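Local coordinates for major exported protein (Pseudomonas aeruginosa, PDB 3HE1) that is a secreted Hcp-family protein, probably a component of the type VI secretion machinery that assembles into six-membered rings, at residues S30-Q36 against E111-E117. Numbering follows the deposited sequence.
Sequences SITGTKQ and ERLTKVE
The carboxylate of E111 is gripped at both oxygens by the turn T34-Q36. Its OE2 accepts K35 N at 3.1 Å and Q36 N at 3.3 Å, both arriving from the same face, well above the carboxylate plane. OE1 offers its syn lone pair to Q36 NE2 at 3.2 Å; glutamine suits this place because NE2 carries two N-H groups and serves two acceptors, E111 OE1 and L102 O in helix 100-109. With CG anti to the backbone N (chi1 173°), the extended chain of E111 carries the carboxylate to the turn's N-H groups; G33, lacking a side chain, lets OE2 come within 3.0 Å of its CA. T34 binds R112 O twice, since threonine adds to its own N-H a hydroxyl, OG1, which meets a lone pair in the carbonyl plane at 2.8 Å.

Beyond the turn, strands 30-33 and 115-117 run antiparallel, with S30 and E117 forming a hydrogen-bonded pair. The second strand spends two residues, T114 and K115, opposite T32 alone, a classic beta bulge. The branched side chains of I31 and V116 run alongside each other, while I31 CG2 presses tightly on L113 CG at 3.4 Å; all three touch F168 in the core of the Hcp beta fold. On the face that also carries S30 and T32, K115 NZ forms a salt bridge with E117 OE1 of its own strand. Clustered N-H donors would probably stabilise the buried E111 carboxylate as an anion, fixing the turn that leaves strand 27-33.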
loop_
_atom_site.group_PDB
_atom_site.type_symbol
_atom_site.label_atom_id
_atom_site.label_comp_id
_atom_site.label_asym_id
_atom_site.label_seq_id
_atom_site.Cartn_x
_atom_site.Cartn_y
_atom_site.Cartn_z
ATOM N N SER A 30 6.481 14.984 -29.155
ATOM C CA SER A 30 7.510 15.719 -29.850
ATOM C C SER A 30 7.820 16.936 -29.019
ATOM O O SER A 30 6.928 17.537 -28.400
ATOM C CB SER A 30 7.055 16.131 -31.257
ATOM O OG SER A 30 5.976 17.051 -31.207
ATOM N N ILE A 31 9.096 17.281 -28.983
ATOM C CA ILE A 31 9.489 18.522 -28.364
ATOM C C ILE A 31 10.329 19.355 -29.313
ATOM O O ILE A 31 11.229 18.853 -29.963
ATOM C CB ILE A 31 10.210 18.285 -27.042
ATOM C CG1 ILE A 31 9.301 17.434 -26.134
ATOM C CG2 ILE A 31 10.596 19.630 -26.418
ATOM C CD1 ILE A 31 9.844 17.126 -24.744
ATOM N N THR A 32 9.973 20.626 -29.427
ATOM C CA THR A 32 10.805 21.603 -30.115
ATOM C C THR A 32 11.181 22.673 -29.109
ATOM O O THR A 32 10.300 23.330 -28.540
ATOM C CB THR A 32 10.083 22.272 -31.305
ATOM O OG1 THR A 32 9.824 21.297 -32.319
ATOM C CG2 THR A 32 10.945 23.384 -31.899
ATOM N N GLY A 33 12.482 22.832 -28.877
ATOM C CA GLY A 33 12.972 23.824 -27.937
ATOM C C GLY A 33 13.507 25.042 -28.667
ATOM O O GLY A 33 14.112 24.924 -29.729
ATOM N N THR A 34 13.282 26.218 -28.099
ATOM C CA THR A 34 13.764 27.453 -28.703
ATOM C C THR A 34 15.256 27.383 -29.029
ATOM O O THR A 34 15.711 27.918 -30.048
ATOM C CB THR A 34 13.491 28.677 -27.794
ATOM O OG1 THR A 34 13.772 28.341 -26.430
ATOM C CG2 THR A 34 12.040 29.132 -27.924
ATOM N N LYS A 35 16.010 26.712 -28.166
ATOM C CA LYS A 35 17.454 26.607 -28.340
ATOM C C LYS A 35 17.869 25.353 -29.099
ATOM O O LYS A 35 18.738 25.411 -29.966
ATOM C CB LYS A 35 18.165 26.662 -26.988
ATOM C CG LYS A 35 18.037 28.004 -26.287
ATOM C CD LYS A 35 16.681 28.167 -25.597
ATOM C CE LYS A 35 16.512 29.568 -25.044
ATOM N NZ LYS A 35 15.636 29.594 -23.860
ATOM N N GLN A 36 17.232 24.230 -28.782
ATOM C CA GLN A 36 17.658 22.933 -29.290
ATOM C C GLN A 36 16.944 22.424 -30.544
ATOM O O GLN A 36 17.343 21.408 -31.115
ATOM C CB GLN A 36 17.523 21.883 -28.193
ATOM C CG GLN A 36 18.309 22.194 -26.935
ATOM C CD GLN A 36 18.477 20.973 -26.042
ATOM O OE1 GLN A 36 19.036 19.954 -26.464
ATOM N NE2 GLN A 36 18.003 21.073 -24.799
ATOM N N GLU A 111 15.289 26.468 -20.455
ATOM C CA GLU A 111 14.917 26.699 -21.843
ATOM C C GLU A 111 13.408 26.563 -22.112
ATOM O O GLU A 111 12.814 25.518 -21.839
ATOM C CB GLU A 111 15.689 25.737 -22.753
ATOM C CG GLU A 111 15.241 25.789 -24.210
ATOM C CD GLU A 111 15.768 24.630 -25.015
ATOM O OE1 GLU A 111 16.656 23.918 -24.506
ATOM O OE2 GLU A 111 15.288 24.411 -26.146
ATOM N N ARG A 112 12.804 27.623 -22.652
ATOM C CA ARG A 112 11.397 27.593 -23.042
ATOM C C ARG A 112 11.171 26.616 -24.194
ATOM O O ARG A 112 11.856 26.661 -25.217
ATOM C CB ARG A 112 10.884 28.991 -23.427
ATOM C CG ARG A 112 9.484 28.988 -24.071
ATOM C CD ARG A 112 8.892 30.393 -24.271
ATOM N NE ARG A 112 9.716 31.247 -25.125
ATOM C CZ ARG A 112 9.663 31.267 -26.455
ATOM N NH1 ARG A 112 8.828 30.471 -27.110
ATOM N NH2 ARG A 112 10.454 32.086 -27.136
ATOM N N LEU A 113 10.213 25.717 -24.012
ATOM C CA LEU A 113 9.846 24.747 -25.033
ATOM C C LEU A 113 8.770 25.312 -25.953
ATOM O O LEU A 113 7.610 25.418 -25.544
ATOM C CB LEU A 113 9.278 23.501 -24.356
ATOM C CG LEU A 113 10.182 22.298 -24.312
ATOM C CD1 LEU A 113 11.629 22.789 -24.363
ATOM C CD2 LEU A 113 9.856 21.480 -23.061
ATOM N N THR A 114 9.119 25.657 -27.191
ATOM C CA THR A 114 8.108 26.224 -28.103
ATOM C C THR A 114 6.852 25.356 -28.270
ATOM O O THR A 114 5.728 25.871 -28.269
ATOM C CB THR A 114 8.669 26.559 -29.498
ATOM O OG1 THR A 114 9.357 27.814 -29.445
ATOM C CG2 THR A 114 7.539 26.671 -30.492
ATOM N N LYS A 115 7.043 24.047 -28.418
ATOM C CA LYS A 115 5.912 23.126 -28.503
ATOM C C LYS A 115 6.232 21.728 -27.988
ATOM O O LYS A 115 7.162 21.078 -28.455
ATOM C CB LYS A 115 5.362 23.043 -29.931
ATOM C CG LYS A 115 4.148 22.138 -30.057
ATOM C CD LYS A 115 3.262 22.509 -31.257
ATOM C CE LYS A 115 3.639 21.728 -32.503
ATOM N NZ LYS A 115 2.514 21.710 -33.485
ATOM N N VAL A 116 5.453 21.290 -27.006
ATOM C CA VAL A 116 5.409 19.898 -26.594
ATOM C C VAL A 116 4.053 19.407 -27.042
ATOM O O VAL A 116 3.032 20.034 -26.731
ATOM C CB VAL A 116 5.471 19.761 -25.072
ATOM C CG1 VAL A 116 5.216 18.298 -24.653
ATOM C CG2 VAL A 116 6.796 20.302 -24.552
ATOM N N GLU A 117 4.030 18.304 -27.779
ATOM C CA GLU A 117 2.781 17.826 -28.332
ATOM C C GLU A 117 2.676 16.340 -28.158
ATOM O O GLU A 117 3.483 15.600 -28.711
ATOM C CB GLU A 117 2.684 18.175 -29.809
ATOM C CG GLU A 117 1.639 17.373 -30.565
ATOM C CD GLU A 117 1.287 17.992 -31.913
ATOM O OE1 GLU A 117 1.195 19.239 -31.988
ATOM O OE2 GLU A 117 1.099 17.233 -32.896
#